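Local structure of guanine nucleotide exchange protein (1XSZ) at residues A[88-93]-A[139-144]; A[82-87]-A[94-99]; A[163-168]-A[181-186]; A[115-120]-A[133-138]. The protein probably acts as a guanine nucleotide exchange factor for ADP-ribosylation factor (Arf) GTPases, through a Sec7 domain whose active site lies under a cap. All coordinates share one frame; numbering follows the deposited sequence. Where two conformers were deposited one is given.

Contact 1: A[88-93]-A[139-144]; sequences SFVEGL and FQTIML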
loop_
_atom_site.group_PDB
_atom_site.type_symbol
_atom_site.label_atom_id
_atom_site.label_comp_id
_atom_site.label_asym_id
_atom_site.label_seq_id
_atom_site.Cartn_x
_atom_site.Cartn_y
_atom_site.Cartn_z
ATOM N N SER A 88 20.954 7.014 13.611
ATOM C CA SER A 88 20.970 8.150 12.701
ATOM C C SER A 88 19.636 8.089 11.953
ATOM O O SER A 88 18.886 7.114 12.076
ATOM C CB SER A 88 22.113 8.015 11.700
ATOM O OG SER A 88 21.852 6.963 10.784
ATOM N N PHE A 89 19.342 9.123 11.173
ATOM C CA PHE A 89 18.096 9.157 10.415
ATOM C C PHE A 89 18.015 7.989 9.434
ATOM O O PHE A 89 17.005 7.285 9.380
ATOM C CB PHE A 89 17.980 10.471 9.639
ATOM C CG PHE A 89 16.744 10.559 8.789
ATOM C CD1 PHE A 89 15.522 10.904 9.354
ATOM C CD2 PHE A 89 16.795 10.257 7.433
ATOM C CE1 PHE A 89 14.362 10.949 8.586
ATOM C CE2 PHE A 89 15.634 10.298 6.654
ATOM C CZ PHE A 89 14.423 10.643 7.229
ATOM N N VAL A 90 19.078 7.785 8.666
ATOM C CA VAL A 90 19.083 6.715 7.681
ATOM C C VAL A 90 19.001 5.347 8.336
ATOM O O VAL A 90 18.290 4.475 7.850
ATOM C CB VAL A 90 20.320 6.808 6.764
ATOM C CG1 VAL A 90 20.361 5.625 5.803
ATOM C CG2 VAL A 90 20.253 8.111 5.966
ATOM N N GLU A 91 19.712 5.149 9.441
ATOM C CA GLU A 91 19.667 3.848 10.101
ATOM C C GLU A 91 18.279 3.592 10.680
ATOM O O GLU A 91 17.782 2.467 10.632
ATOM C CB GLU A 91 20.721 3.760 11.204
ATOM C CG GLU A 91 20.854 2.370 11.826
ATOM C CD GLU A 91 21.330 1.308 10.842
ATOM O OE1 GLU A 91 21.439 0.131 11.248
ATOM O OE2 GLU A 91 21.599 1.639 9.669
ATOM N N GLY A 92 17.653 4.629 11.224
ATOM C CA GLY A 92 16.317 4.466 11.772
ATOM C C GLY A 92 15.342 4.086 10.671
ATOM O O GLY A 92 14.523 3.180 10.836
ATOM N N LEU A 93 15.431 4.777 9.540
ATOM C CA LEU A 93 14.542 4.484 8.421
ATOM C C LEU A 93 14.799 3.068 7.901
ATOM O O LEU A 93 13.859 2.361 7.533
ATOM C CB LEU A 93 14.746 5.520 7.313
ATOM C CG LEU A 93 13.869 5.415 6.060
ATOM C CD1 LEU A 93 12.400 5.262 6.428
ATOM C CD2 LEU A 93 14.071 6.669 5.220
ATOM N N PHE A 139 11.099 10.227 2.131
ATOM C CA PHE A 139 10.822 9.786 0.774
ATOM C C PHE A 139 11.929 10.170 -0.202
ATOM O O PHE A 139 12.163 9.460 -1.177
ATOM C CB PHE A 139 9.389 10.182 0.319
ATOM C CG PHE A 139 9.206 11.614 -0.109
ATOM C CD1 PHE A 139 9.751 12.078 -1.300
ATOM C CD2 PHE A 139 8.379 12.466 0.627
ATOM C CE1 PHE A 139 9.469 13.367 -1.765
ATOM C CE2 PHE A 139 8.092 13.758 0.170
ATOM C CZ PHE A 139 8.638 14.203 -1.030
ATOM N N GLN A 140 12.655 11.252 0.072
ATOM C CA GLN A 140 13.771 11.618 -0.792
ATOM C C GLN A 140 14.859 10.545 -0.634
ATOM O O GLN A 140 15.481 10.139 -1.611
ATOM C CB GLN A 140 14.330 12.998 -0.412
ATOM C CG GLN A 140 13.452 14.180 -0.803
ATOM C CD GLN A 140 13.402 14.417 -2.301
ATOM O OE1 GLN A 140 14.365 14.154 -3.016
ATOM N NE2 GLN A 140 12.283 14.943 -2.778
ATOM N N THR A 141 15.077 10.070 0.593
ATOM C CA THR A 141 16.085 9.041 0.832
ATOM C C THR A 141 15.679 7.724 0.171
ATOM O O THR A 141 16.523 7.011 -0.366
ATOM C CB THR A 141 16.318 8.836 2.343
ATOM O OG1 THR A 141 16.712 10.086 2.927
ATOM C CG2 THR A 141 17.426 7.815 2.583
ATOM N N ILE A 142 14.387 7.408 0.203
ATOM C CA ILE A 142 13.906 6.196 -0.451
ATOM C C ILE A 142 14.143 6.315 -1.965
ATOM O O ILE A 142 14.590 5.363 -2.601
ATOM C CB ILE A 142 12.417 5.958 -0.123
ATOM C CG1 ILE A 142 12.300 5.528 1.344
ATOM C CG2 ILE A 142 11.822 4.890 -1.047
ATOM C CD1 ILE A 142 10.890 5.534 1.883
ATOM N N MET A 143 13.866 7.482 -2.546
ATOM C CA MET A 143 14.118 7.650 -3.976
ATOM C C MET A 143 15.615 7.572 -4.259
ATOM O O MET A 143 16.039 6.985 -5.258
ATOM C CB MET A 143 13.603 9.002 -4.491
ATOM C CG MET A 143 12.094 9.119 -4.600
ATOM S SD MET A 143 11.556 10.566 -5.558
ATOM C CE MET A 143 12.068 11.891 -4.494
ATOM N N LEU A 144 16.416 8.182 -3.392
ATOM C CA LEU A 144 17.860 8.182 -3.574
ATOM C C LEU A 144 18.425 6.759 -3.524
ATOM O O LEU A 144 19.375 6.435 -4.240
ATOM C CB LEU A 144 18.521 9.070 -2.509
ATOM C CG LEU A 144 20.029 9.270 -2.621
ATOM C CD1 LEU A 144 20.378 9.871 -3.979
ATOM C CD2 LEU A 144 20.490 10.197 -1.505
#
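T141 is met by three side chains of helix 89-93: F89, V90 and L93. L93 reaches it with one methyl, CD2, at 4.2 Å from T141 CB. The same L93 CD2 also packs on I142 CG1, at 4.4 Å, so it touches two successive residues. V90 CG2 stands 4.4 Å from T141 CG2. F89 offers the rim of its ring: its CE2 is 3.9 Å from T141 OG1, which sits at the ring edge, near the ring plane. The first torsion of T141 (-58°) sets OG1 beside its own backbone N. There OG1 bonds to L137 O, one turn earlier in the helix. The short segments cross at 79°, with axes 11.3 Å apart, so side chains and not backbones do the touching. L185 and F194 also pack on T141. At the start of helix 89-98, S88 is the N-cap. Its OG accepts from E91 N at 3.1 Å and is also hydrogen-bonded to E188 of helix 179-191. All the touching residues are buried, and the helix pair belongs to the interior of the all-helical Sec7 domain. The contact itself is apolar packing, and the one buried hydroxyl in it is satisfied by its own helix.

Contact 2: A[82-87]-A[94-99]; sequences MNFNGQ and RTFLKT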
loop_
_atom_site.group_PDB
_atom_site.type_symbol
_atom_site.label_atom_id
_atom_site.label_comp_id
_atom_site.label_asym_id
_atom_site.label_seq_id
_atom_site.Cartn_x
_atom_site.Cartn_y
_atom_site.Cartn_z
ATOM N N MET A 82 8.645 1.334 18.821
ATOM C CA MET A 82 9.977 1.073 18.286
ATOM C C MET A 82 10.929 2.116 18.858
ATOM O O MET A 82 10.544 3.267 19.056
ATOM C CB MET A 82 9.965 1.158 16.759
ATOM C CG MET A 82 9.111 0.084 16.101
ATOM S SD MET A 82 9.041 0.224 14.303
ATOM C CE MET A 82 10.641 -0.412 13.844
ATOM N N ASN A 83 12.168 1.713 19.120
ATOM C CA ASN A 83 13.160 2.621 19.692
ATOM C C ASN A 83 14.136 3.141 18.640
ATOM O O ASN A 83 15.029 2.413 18.209
ATOM C CB ASN A 83 13.946 1.904 20.795
ATOM C CG ASN A 83 14.952 2.812 21.488
ATOM O OD1 ASN A 83 15.829 2.343 22.219
ATOM N ND2 ASN A 83 14.826 4.114 21.273
ATOM N N PHE A 84 13.969 4.399 18.244
ATOM C CA PHE A 84 14.843 5.015 17.252
ATOM C C PHE A 84 15.915 5.871 17.916
ATOM O O PHE A 84 16.804 6.393 17.246
ATOM C CB PHE A 84 14.027 5.872 16.282
ATOM C CG PHE A 84 13.055 5.082 15.460
ATOM C CD1 PHE A 84 13.507 4.108 14.575
ATOM C CD2 PHE A 84 11.687 5.284 15.598
ATOM C CE1 PHE A 84 12.609 3.340 13.837
ATOM C CE2 PHE A 84 10.780 4.521 14.865
ATOM C CZ PHE A 84 11.243 3.549 13.985
ATOM N N ASN A 85 15.830 6.012 19.234
ATOM C CA ASN A 85 16.810 6.808 19.957
ATOM C C ASN A 85 18.178 6.139 19.887
ATOM O O ASN A 85 18.350 4.985 20.287
ATOM C CB ASN A 85 16.383 6.982 21.416
ATOM C CG ASN A 85 17.396 7.764 22.229
ATOM O OD1 ASN A 85 18.446 7.242 22.594
ATOM N ND2 ASN A 85 17.089 9.025 22.505
ATOM N N GLY A 86 19.148 6.876 19.366
ATOM C CA GLY A 86 20.488 6.341 19.244
ATOM C C GLY A 86 20.904 6.138 17.802
ATOM O O GLY A 86 22.084 6.162 17.484
ATOM N N GLN A 87 19.925 5.950 16.921
ATOM C CA GLN A 87 20.209 5.725 15.505
ATOM C C GLN A 87 20.181 7.004 14.693
ATOM O O GLN A 87 19.470 7.948 15.027
ATOM C CB GLN A 87 19.174 4.782 14.888
ATOM C CG GLN A 87 19.122 3.388 15.460
ATOM C CD GLN A 87 18.126 2.526 14.708
ATOM O OE1 GLN A 87 18.504 1.663 13.916
ATOM N NE2 GLN A 87 16.847 2.776 14.935
ATOM N N ARG A 94 16.062 2.652 7.862
ATOM C CA ARG A 94 16.388 1.308 7.390
ATOM C C ARG A 94 15.758 0.267 8.309
ATOM O O ARG A 94 15.164 -0.711 7.847
ATOM C CB ARG A 94 17.904 1.098 7.339
ATOM C CG ARG A 94 18.304 -0.230 6.706
ATOM C CD ARG A 94 19.813 -0.319 6.513
ATOM N NE ARG A 94 20.198 -1.437 5.654
ATOM C CZ ARG A 94 20.132 -2.717 6.008
ATOM N NH1 ARG A 94 19.698 -3.055 7.214
ATOM N NH2 ARG A 94 20.503 -3.661 5.154
ATOM N N THR A 95 15.889 0.477 9.613
ATOM C CA THR A 95 15.320 -0.445 10.587
ATOM C C THR A 95 13.803 -0.514 10.434
ATOM O O THR A 95 13.206 -1.595 10.462
ATOM C CB THR A 95 15.680 -0.003 12.015
ATOM O OG1 THR A 95 17.101 -0.095 12.189
ATOM C CG2 THR A 95 14.977 -0.881 13.041
ATOM N N PHE A 96 13.182 0.643 10.253
ATOM C CA PHE A 96 11.740 0.711 10.093
ATOM C C PHE A 96 11.281 -0.052 8.845
ATOM O O PHE A 96 10.416 -0.926 8.925
ATOM C CB PHE A 96 11.304 2.179 10.009
ATOM C CG PHE A 96 9.831 2.370 9.775
ATOM C CD1 PHE A 96 9.334 2.564 8.485
ATOM C CD2 PHE A 96 8.937 2.347 10.843
ATOM C CE1 PHE A 96 7.959 2.735 8.269
ATOM C CE2 PHE A 96 7.567 2.514 10.639
ATOM C CZ PHE A 96 7.077 2.710 9.348
ATOM N N LEU A 97 11.870 0.260 7.697
ATOM C CA LEU A 97 11.459 -0.401 6.462
ATOM C C LEU A 97 11.664 -1.911 6.470
ATOM O O LEU A 97 10.844 -2.653 5.922
ATOM C CB LEU A 97 12.182 0.222 5.266
ATOM C CG LEU A 97 11.831 1.691 5.007
ATOM C CD1 LEU A 97 12.772 2.252 3.960
ATOM C CD2 LEU A 97 10.371 1.817 4.574
ATOM N N LYS A 98 12.740 -2.372 7.099
ATOM C CA LYS A 98 13.041 -3.802 7.158
ATOM C C LYS A 98 12.101 -4.573 8.089
ATOM O O LYS A 98 12.050 -5.805 8.050
ATOM C CB LYS A 98 14.506 -3.991 7.584
ATOM C CG LYS A 98 14.946 -5.432 7.800
ATOM C CD LYS A 98 16.442 -5.502 8.097
ATOM C CE LYS A 98 16.811 -4.678 9.321
ATOM N NZ LYS A 98 16.144 -5.182 10.557
ATOM N N THR A 99 11.347 -3.849 8.908
ATOM C CA THR A 99 10.416 -4.452 9.861
ATOM C C THR A 99 9.184 -5.087 9.207
ATOM O O THR A 99 8.587 -6.015 9.756
ATOM C CB THR A 99 9.923 -3.390 10.881
ATOM O OG1 THR A 99 11.043 -2.859 11.601
ATOM C CG2 THR A 99 8.938 -4.002 11.871
#
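The backbone of 82-87 runs irregularly past helix 94-98 and closes in a type II beta turn from F84 to Q87, with Q87 N bonded to F84 O at 3.2 Å. G86 takes the third turn position with a positive phi of 113°, as type II turns favour. On the helix side, M82 and F84 meet the same ring atom of F96, CD2. F84 comes in with the tip of its ring, CZ, 4.1 Å from F96 CD2. M82 crosses F96 at about a right angle, and its SD is also 4.1 Å from F96 CD2. This is a Met-aromatic contact: M82 SD lies 5.3 Å from the centroid of the F96 ring, in an oblique position. The M82 chain then bends at its third torsion (76°), which carries CE toward T99. The two side chains meet tip to tip, with M82 CE 3.3 Å from T99 OG1. The loop joins helix 69-80 to helix 89-98 of the Sec7 domain, and here it folds back on the helix that follows it. F116 of helix 106-123 packs on both F84 and F96, so the aromatic cluster spans a third element. T99 OG1 is itself turned back to its helix and donates to T95 O at 2.8 Å. Q87 supplies the polar end of the contact. Its chain is extended beyond CG, and OE1 lies 2.8 Å from T95 OG1, a hydroxyl that also meets E91 O. Q123 bonds to the backbone of the loop at M82 O and F84 N.

Contact 3: A[163-168]-A[181-186]; sequences GLKRNL and FLEELY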
loop_
_atom_site.group_PDB
_atom_site.type_symbol
_atom_site.label_atom_id
_atom_site.label_comp_id
_atom_site.label_asym_id
_atom_site.label_seq_id
_atom_site.Cartn_x
_atom_site.Cartn_y
_atom_site.Cartn_z
ATOM N N GLY A 163 23.745 17.773 -5.732
ATOM C CA GLY A 163 22.404 17.755 -6.290
ATOM C C GLY A 163 21.365 17.559 -5.198
ATOM O O GLY A 163 20.280 18.136 -5.243
ATOM N N LEU A 164 21.687 16.730 -4.208
ATOM C CA LEU A 164 20.762 16.491 -3.109
ATOM C C LEU A 164 20.523 17.793 -2.344
ATOM O O LEU A 164 19.385 18.143 -2.043
ATOM C CB LEU A 164 21.319 15.430 -2.150
ATOM C CG LEU A 164 20.436 15.139 -0.929
ATOM C CD1 LEU A 164 19.122 14.499 -1.372
ATOM C CD2 LEU A 164 21.176 14.221 0.035
ATOM N N LYS A 165 21.604 18.507 -2.044
ATOM C CA LYS A 165 21.500 19.763 -1.312
ATOM C C LYS A 165 20.706 20.807 -2.089
ATOM O O LYS A 165 19.887 21.521 -1.515
ATOM C CB LYS A 165 22.900 20.292 -0.975
ATOM C CG LYS A 165 23.632 19.425 0.044
ATOM C CD LYS A 165 24.983 20.004 0.463
ATOM C CE LYS A 165 26.003 19.949 -0.659
ATOM N NZ LYS A 165 27.328 20.467 -0.208
ATOM N N ARG A 166 20.932 20.880 -3.396
ATOM C CA ARG A 166 20.221 21.847 -4.222
ATOM C C ARG A 166 18.724 21.561 -4.269
ATOM O O ARG A 166 17.898 22.462 -4.112
ATOM C CB ARG A 166 20.780 21.849 -5.650
ATOM C CG ARG A 166 20.054 22.817 -6.577
ATOM C CD ARG A 166 20.613 22.831 -7.998
ATOM N NE ARG A 166 20.404 21.574 -8.712
ATOM C CZ ARG A 166 21.301 20.598 -8.795
ATOM N NH1 ARG A 166 22.483 20.728 -8.206
ATOM N NH2 ARG A 166 21.021 19.492 -9.472
ATOM N N ASN A 167 18.375 20.296 -4.473
ATOM C CA ASN A 167 16.978 19.910 -4.566
ATOM C C ASN A 167 16.179 20.001 -3.271
ATOM O O ASN A 167 14.958 20.172 -3.306
ATOM C CB ASN A 167 16.880 18.503 -5.162
ATOM C CG ASN A 167 17.007 18.509 -6.673
ATOM O OD1 ASN A 167 16.063 18.872 -7.382
ATOM N ND2 ASN A 167 18.173 18.130 -7.174
ATOM N N LEU A 168 16.855 19.897 -2.130
ATOM C CA LEU A 168 16.158 19.973 -0.851
ATOM C C LEU A 168 16.139 21.363 -0.231
ATOM O O LEU A 168 15.681 21.530 0.900
ATOM C CB LEU A 168 16.751 18.974 0.147
ATOM C CG LEU A 168 16.443 17.501 -0.139
ATOM C CD1 LEU A 168 16.999 16.635 0.979
ATOM C CD2 LEU A 168 14.942 17.301 -0.253
ATOM N N PHE A 181 24.613 17.490 7.336
ATOM C CA PHE A 181 23.637 16.460 7.654
ATOM C C PHE A 181 23.286 15.747 6.348
ATOM O O PHE A 181 23.251 14.514 6.282
ATOM C CB PHE A 181 22.380 17.086 8.259
ATOM C CG PHE A 181 21.243 16.119 8.417
ATOM C CD1 PHE A 181 21.319 15.072 9.327
ATOM C CD2 PHE A 181 20.100 16.245 7.635
ATOM C CE1 PHE A 181 20.271 14.160 9.458
ATOM C CE2 PHE A 181 19.051 15.342 7.757
ATOM C CZ PHE A 181 19.136 14.297 8.671
ATOM N N LEU A 182 23.036 16.526 5.301
ATOM C CA LEU A 182 22.696 15.945 4.009
ATOM C C LEU A 182 23.872 15.184 3.408
ATOM O O LEU A 182 23.682 14.155 2.761
ATOM C CB LEU A 182 22.203 17.031 3.044
ATOM C CG LEU A 182 20.844 17.646 3.397
ATOM C CD1 LEU A 182 20.416 18.607 2.293
ATOM C CD2 LEU A 182 19.804 16.544 3.559
ATOM N N GLU A 183 25.088 15.676 3.620
ATOM C CA GLU A 183 26.267 15.000 3.094
ATOM C C GLU A 183 26.400 13.631 3.766
ATOM O O GLU A 183 26.746 12.634 3.126
ATOM C CB GLU A 183 27.515 15.860 3.336
ATOM C CG GLU A 183 27.548 17.106 2.447
ATOM C CD GLU A 183 28.704 18.042 2.748
ATOM O OE1 GLU A 183 29.831 17.553 2.979
ATOM O OE2 GLU A 183 28.486 19.273 2.731
ATOM N N GLU A 184 26.101 13.587 5.056
ATOM C CA GLU A 184 26.163 12.347 5.814
ATOM C C GLU A 184 25.066 11.381 5.357
ATOM O O GLU A 184 25.317 10.194 5.157
ATOM C CB GLU A 184 26.013 12.656 7.299
ATOM C CG GLU A 184 25.558 11.493 8.132
ATOM C CD GLU A 184 25.383 11.882 9.576
ATOM O OE1 GLU A 184 25.214 13.093 9.849
ATOM O OE2 GLU A 184 25.400 10.981 10.428
ATOM N N LEU A 185 23.852 11.899 5.197
ATOM C CA LEU A 185 22.719 11.089 4.758
ATOM C C LEU A 185 23.034 10.446 3.409
ATOM O O LEU A 185 22.844 9.242 3.215
ATOM C CB LEU A 185 21.467 11.969 4.654
ATOM C CG LEU A 185 20.146 11.341 4.205
ATOM C CD1 LEU A 185 19.000 12.236 4.637
ATOM C CD2 LEU A 185 20.132 11.148 2.688
ATOM N N TYR A 186 23.534 11.251 2.481
ATOM C CA TYR A 186 23.880 10.770 1.155
ATOM C C TYR A 186 24.870 9.603 1.219
ATOM O O TYR A 186 24.655 8.556 0.608
ATOM C CB TYR A 186 24.487 11.920 0.341
ATOM C CG TYR A 186 24.817 11.561 -1.088
ATOM C CD1 TYR A 186 23.925 11.841 -2.125
ATOM C CD2 TYR A 186 26.021 10.933 -1.406
ATOM C CE1 TYR A 186 24.230 11.504 -3.445
ATOM C CE2 TYR A 186 26.336 10.591 -2.715
ATOM C CZ TYR A 186 25.436 10.880 -3.730
ATOM O OH TYR A 186 25.751 10.552 -5.027
#
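L164 and L182 carry the tight part of this contact, and K165 with E183 make its looser outer margin. L164 touches the facing helix with a single methyl, CD2. That methyl lies 3.7 Å from L182 O, 4.0 Å from Y186 CB and 4.2 Å from L185 CD2. L182 packs back on K165 and L168. Its CD1 rests on the backbone of the first helix, 3.9 Å from K165 CA, and its CD2 meets L168 CD1 at 3.8 Å. The short segments run at 128° to each other, and their axes come within 9.9 Å. Outside this core the K165 chain lies with CG against L182, bends at its third torsion and ends at E183. K165 NZ and E183 OE2 form a salt bridge of 3.4 Å, weak as a hydrogen bond. E183 has a stronger partner in K180. Y186 OH bonds to M159 O in the loop before helix 161-167. The chemistry implies that leucine packing joins helices 161-167 and 179-191 of the Sec7 domain, with a partly exposed ion pair adding probably little to it.

Contact 4: A[115-120]-A[133-138]; sequences SFSGAY and AAYLLA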
loop_
_atom_site.group_PDB
_atom_site.type_symbol
_atom_site.label_atom_id
_atom_site.label_comp_id
_atom_site.label_asym_id
_atom_site.label_seq_id
_atom_site.Cartn_x
_atom_site.Cartn_y
_atom_site.Cartn_z
ATOM N N SER A 115 4.254 7.431 9.030
ATOM C CA SER A 115 4.283 7.016 10.432
ATOM C C SER A 115 5.712 7.125 10.962
ATOM O O SER A 115 5.950 7.651 12.058
ATOM C CB SER A 115 3.783 5.578 10.565
ATOM O OG SER A 115 3.757 5.181 11.925
ATOM N N PHE A 116 6.668 6.630 10.189
ATOM C CA PHE A 116 8.062 6.714 10.596
ATOM C C PHE A 116 8.500 8.163 10.775
ATOM O O PHE A 116 9.119 8.511 11.780
ATOM C CB PHE A 116 8.976 6.076 9.552
ATOM C CG PHE A 116 10.421 6.431 9.741
ATOM C CD1 PHE A 116 11.186 5.801 10.716
ATOM C CD2 PHE A 116 10.993 7.463 9.003
ATOM C CE1 PHE A 116 12.502 6.201 10.956
ATOM C CE2 PHE A 116 12.305 7.867 9.239
ATOM C CZ PHE A 116 13.057 7.236 10.216
ATOM N N SER A 117 8.192 9.004 9.793
ATOM C CA SER A 117 8.586 10.408 9.848
ATOM C C SER A 117 8.064 11.099 11.103
ATOM O O SER A 117 8.775 11.886 11.727
ATOM C CB SER A 117 8.098 11.150 8.598
ATOM O OG SER A 117 6.685 11.175 8.524
ATOM N N GLY A 118 6.824 10.802 11.476
ATOM C CA GLY A 118 6.257 11.408 12.667
ATOM C C GLY A 118 6.932 10.922 13.935
ATOM O O GLY A 118 7.209 11.715 14.842
ATOM N N ALA A 119 7.197 9.622 14.011
ATOM C CA ALA A 119 7.838 9.038 15.185
ATOM C C ALA A 119 9.296 9.461 15.300
ATOM O O ALA A 119 9.796 9.684 16.405
ATOM C CB ALA A 119 7.739 7.520 15.138
ATOM N N TYR A 120 9.980 9.562 14.163
ATOM C CA TYR A 120 11.376 9.971 14.161
ATOM C C TYR A 120 11.474 11.355 14.774
ATOM O O TYR A 120 12.308 11.602 15.645
ATOM C CB TYR A 120 11.944 10.029 12.741
ATOM C CG TYR A 120 13.369 10.539 12.719
ATOM C CD1 TYR A 120 14.418 9.731 13.145
ATOM C CD2 TYR A 120 13.659 11.854 12.350
ATOM C CE1 TYR A 120 15.723 10.216 13.216
ATOM C CE2 TYR A 120 14.964 12.353 12.418
ATOM C CZ TYR A 120 15.988 11.525 12.854
ATOM O OH TYR A 120 17.274 12.005 12.945
ATOM N N ALA A 133 9.041 17.797 7.504
ATOM C CA ALA A 133 10.423 17.850 7.054
ATOM C C ALA A 133 11.012 16.447 7.097
ATOM O O ALA A 133 11.781 16.061 6.216
ATOM C CB ALA A 133 11.228 18.795 7.942
ATOM N N ALA A 134 10.647 15.683 8.123
ATOM C CA ALA A 134 11.133 14.318 8.262
ATOM C C ALA A 134 10.567 13.458 7.136
ATOM O O ALA A 134 11.258 12.587 6.613
ATOM C CB ALA A 134 10.732 13.747 9.620
ATOM N N TYR A 135 9.316 13.716 6.770
ATOM C CA TYR A 135 8.657 12.974 5.695
ATOM C C TYR A 135 9.373 13.247 4.372
ATOM O O TYR A 135 9.660 12.325 3.604
ATOM C CB TYR A 135 7.183 13.389 5.604
ATOM C CG TYR A 135 6.436 12.816 4.416
ATOM C CD1 TYR A 135 6.205 11.445 4.300
ATOM C CD2 TYR A 135 5.952 13.654 3.415
ATOM C CE1 TYR A 135 5.503 10.926 3.208
ATOM C CE2 TYR A 135 5.252 13.151 2.325
ATOM C CZ TYR A 135 5.029 11.787 2.228
ATOM O OH TYR A 135 4.321 11.301 1.152
ATOM N N LEU A 136 9.661 14.515 4.096
ATOM C CA LEU A 136 10.369 14.867 2.871
ATOM C C LEU A 136 11.713 14.135 2.827
ATOM O O LEU A 136 12.077 13.542 1.811
ATOM C CB LEU A 136 10.605 16.382 2.797
ATOM C CG LEU A 136 11.522 16.847 1.658
ATOM C CD1 LEU A 136 10.876 16.547 0.316
ATOM C CD2 LEU A 136 11.801 18.337 1.796
ATOM N N LEU A 137 12.449 14.177 3.931
ATOM C CA LEU A 137 13.746 13.518 3.999
ATOM C C LEU A 137 13.597 12.016 3.771
ATOM O O LEU A 137 14.397 11.407 3.059
ATOM C CB LEU A 137 14.388 13.765 5.364
ATOM C CG LEU A 137 15.913 13.747 5.421
ATOM C CD1 LEU A 137 16.487 14.886 4.582
ATOM C CD2 LEU A 137 16.344 13.891 6.867
ATOM N N ALA A 138 12.570 11.427 4.377
ATOM C CA ALA A 138 12.326 10.000 4.239
ATOM C C ALA A 138 12.046 9.573 2.805
ATOM O O ALA A 138 12.700 8.656 2.303
ATOM C CB ALA A 138 11.183 9.564 5.153
#
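F116 meets A138 at the edge of its ring, with F116 CD2 4.4 Å from A138 CB and the methyl near the ring plane. One face of that ring is taken within its own helix by Y120 CB, offset toward the rim. S117 comes next and makes the closest approach. Its CB lies 3.4 Å from Y135 N, and its carbonyl O is 3.4 Å from A134 CB. In the conformer given, with the first torsion at 64°, S117 OG sits between its own backbone N and carbonyl carbon, and it lies 3.7 Å from Y135 CB. Its polar partner there is Q114 O, in the same helix. One turn after F116, Y120 brings CD2 to 4.4 Å from A134 CB, so the alanine methyl is touched by both S117 and Y120. Small residues on both sides let the backbones come near: the CA atoms of S117 and Y135 are 4.9 Å apart, and the axes of the short segments 8.1 Å. Y135 takes part mainly through its backbone and CB. The rest of its side chain leads away, and its hydroxyl bonds to D110 and to K251 and W253, which belong to the capping domain. The ring of Y120 also meets F89 edge-to-face, and F116 packs on L93. Helices 106-123 and 131-149 follow each other in the chain, and their segments 115-120 and 133-138 run at 128° to each other. They form an obliquely crossed, close-packed pair in the all-helical core of the Sec7 domain.

In the fold
All four contacts lie in the Sec7 domain, on the same side of the chain's centre. Contacts 1 and 2 share helix 89-98, and contacts 1 and 4 share helix 131-149. Contact 4 is nested in the loop that contact 1 closes, and their centres are about 9 Å apart. Contact 2 crosses contact 1 along the chain, at about 11 Å between centres. Contact 3 follows last in sequence, its centre about 11 Å from that of contact 1. The centres of contacts 2 and 3 are about 21 Å apart, with nearest atoms about 8 Å apart. F116 links contacts 2 and 4, and L137 links contacts 4 and 3. Contact 1 touches each of the others. The helices and loop 82-87 pack together within the domain.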